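Inorganic pyrophosphatase (Neisseria gonorrhoeae, PDB 5TEA) catalyses the magnesium-dependent hydrolysis of inorganic pyrophosphate to two phosphate ions and works as a homohexamer. Local coordinates at the interface of chains A and B. Sequence-based numbering; all coordinates share one arbitrary frame. Chains: chain A/B, Inorganic pyrophosphatase.

The interface of chains A and B. Residues chain A 87-89, 93; chain B 38, 40, 51.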
ATOM      1  N   GLN A  87       9.394  -5.143  -6.790  1.00 20.42           N
ATOM      2  CA  GLN A  87       7.996  -5.000  -6.439  1.00 23.46           C
ATOM      3  C   GLN A  87       7.226  -6.249  -6.850  1.00 25.56           C
ATOM      4  O   GLN A  87       7.530  -6.863  -7.875  1.00 21.45           O
ATOM      5  CB  GLN A  87       7.375  -3.766  -7.104  1.00 27.36           C
ATOM      6  CG  GLN A  87       8.036  -2.443  -6.705  1.00 35.08           C
ATOM      7  CD  GLN A  87       8.021  -2.168  -5.199  1.00 48.45           C
ATOM      8  OE1 GLN A  87       7.185  -2.689  -4.459  1.00 55.06           O
ATOM      9  NE2 GLN A  87       8.955  -1.336  -4.746  1.00 53.28           N
ATOM     10  N   PRO A  88       6.225  -6.643  -6.069  1.00 24.34           N
ATOM     11  CA  PRO A  88       5.568  -7.937  -6.303  1.00 23.26           C
ATOM     12  C   PRO A  88       4.847  -7.986  -7.642  1.00 19.02           C
ATOM     13  O   PRO A  88       4.387  -6.973  -8.167  1.00 16.54           O
ATOM     14  CB  PRO A  88       4.578  -8.056  -5.134  1.00 19.43           C
ATOM     15  CG  PRO A  88       5.141  -7.145  -4.071  1.00 27.90           C
ATOM     16  CD  PRO A  88       5.783  -6.003  -4.818  1.00 19.76           C
ATOM     17  N   LEU A  89       4.767  -9.193  -8.188  1.00 17.78           N
ATOM     18  CA  LEU A  89       4.091  -9.497  -9.438  1.00 18.87           C
ATOM     19  C   LEU A  89       2.703 -10.053  -9.144  1.00 24.47           C
ATOM     20  O   LEU A  89       2.529 -10.836  -8.207  1.00 22.78           O
ATOM     21  CB  LEU A  89       4.915 -10.519 -10.223  1.00 22.78           C
ATOM     22  CG  LEU A  89       4.725 -10.677 -11.727  1.00 30.53           C
ATOM     23  CD1 LEU A  89       4.888  -9.352 -12.461  1.00 38.03           C
ATOM     24  CD2 LEU A  89       5.678 -11.736 -12.297  1.00 23.98           C
ATOM     25  N   VAL A  93       0.162 -13.530 -14.328  1.00 20.07           N
ATOM     26  CA  VAL A  93       1.012 -12.998 -15.386  0.77 20.96           C
ATOM     27  C   VAL A  93       2.111 -14.012 -15.669  1.00 24.72           C
ATOM     28  O   VAL A  93       2.630 -14.633 -14.739  1.00 22.77           O
ATOM     29  CB  VAL A  93       1.593 -11.635 -14.960  0.77 25.34           C
ATOM     30  CG1 VAL A  93       2.509 -11.086 -16.003  0.77 19.93           C
ATOM     31  CG2 VAL A  93       0.463 -10.638 -14.661  0.77 27.02           C
TER
ATOM     32  N   HIS B  38       5.847  -2.352 -14.259  1.00 20.28           N
ATOM     33  CA  HIS B  38       5.878  -3.660 -14.895  1.00 24.57           C
ATOM     34  C   HIS B  38       5.250  -3.514 -16.270  1.00 21.23           C
ATOM     35  O   HIS B  38       4.075  -3.151 -16.376  1.00 28.14           O
ATOM     36  CB  HIS B  38       5.129  -4.688 -14.052  1.00 21.03           C
ATOM     37  CG  HIS B  38       5.793  -4.992 -12.741  1.00 26.00           C
ATOM     38  ND1 HIS B  38       5.184  -5.737 -11.755  1.00 26.95           N
ATOM     39  CD2 HIS B  38       7.010  -4.645 -12.256  1.00 23.96           C
ATOM     40  CE1 HIS B  38       5.997  -5.839 -10.719  1.00 28.11           C
ATOM     41  NE2 HIS B  38       7.115  -5.194 -11.001  1.00 24.04           N
ATOM     42  N   ILE B  40       3.422  -4.921 -18.821  1.00 20.70           N
ATOM     43  CA  ILE B  40       2.559  -6.063 -19.084  1.00 22.37           C
ATOM     44  C   ILE B  40       1.830  -5.834 -20.402  1.00 24.18           C
ATOM     45  O   ILE B  40       1.434  -4.708 -20.721  1.00 23.68           O
ATOM     46  CB  ILE B  40       1.580  -6.300 -17.916  1.00 23.95           C
ATOM     47  CG1 ILE B  40       2.377  -6.670 -16.654  1.00 24.96           C
ATOM     48  CG2 ILE B  40       0.576  -7.421 -18.251  1.00 20.82           C
ATOM     49  CD1 ILE B  40       1.591  -6.541 -15.350  1.00 26.79           C
ATOM     50  N   LEU B  51       4.345 -10.324 -18.828  1.00 24.70           N
ATOM     51  CA  LEU B  51       5.252  -9.313 -18.296  1.00 28.57           C
ATOM     52  C   LEU B  51       6.455  -9.273 -19.226  1.00 26.25           C
ATOM     53  O   LEU B  51       7.340 -10.126 -19.139  1.00 24.12           O
ATOM     54  CB  LEU B  51       5.655  -9.658 -16.867  1.00 25.42           C
ATOM     55  CG  LEU B  51       6.528  -8.739 -16.007  1.00 31.04           C
ATOM     56  CD1 LEU B  51       8.011  -8.913 -16.274  1.00 36.66           C
ATOM     57  CD2 LEU B  51       6.119  -7.305 -16.183  1.00 31.33           C
TER
HETATM   58  O   HOH W   1       9.741  -4.683  -9.809  1.00 22.86           O
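Water 1 ties the two chains together through the imidazole of B:His38: ring nitrogen NE2 lies 2.9 Å from the water oxygen, which is 3.1 Å from the backbone amide N of A:Gln87. The water sits at the edge of the imidazole, in its plane, and if NE2 carries the proton, its N-H would point nearly straight at the water (159°). The ring's edge also faces the chain A backbone. Its carbon CE1, between the two nitrogens, comes 3.2 Å from the carbonyl O of A:Pro88, and the carbonyl O of A:Gln87 lies in the ring plane nearby. Both oxygens thus lie near the most polarised C-H of the ring, and a C-H to O attraction is possible. Histidine suits this place because its flat ring can slip edge-first against a backbone while still meeting a water; CG stands anti to the carbonyl carbon (chi1 -67°), which carries the ring out from its strand toward chain A. A:Pro88 stiffens the chain that presents these carbonyls.

Beyond the ring the contact turns apolar. Methyl CD1 of A:Leu89 packs 3.7 Å from ND1 of B:His38 and 4.0 Å from CG of B:Leu51, so one branch bridges the imidazole and the leucine. Further along, CG1 of A:Val93 meets CB of B:Leu51 at 3.6 Å, the two side chains crossing at a slant. With CG1 anti to the backbone N (chi1 178°), that methyl is turned to B:Leu51, while the valine's other methyl, CG2, lies a looser 4.3 Å from CD1 of B:Ile40. Branched aliphatic residues fit here: their methyls pack from several directions and ask for no polar partner.

Chain A contributes loop residues, A:Val93 lying just before strand 94-107, whereas chain B offers strands 38-43 and 48-54. The patch thus sets a loop against a strand pair, and forms part of a subunit interface within the hexamer.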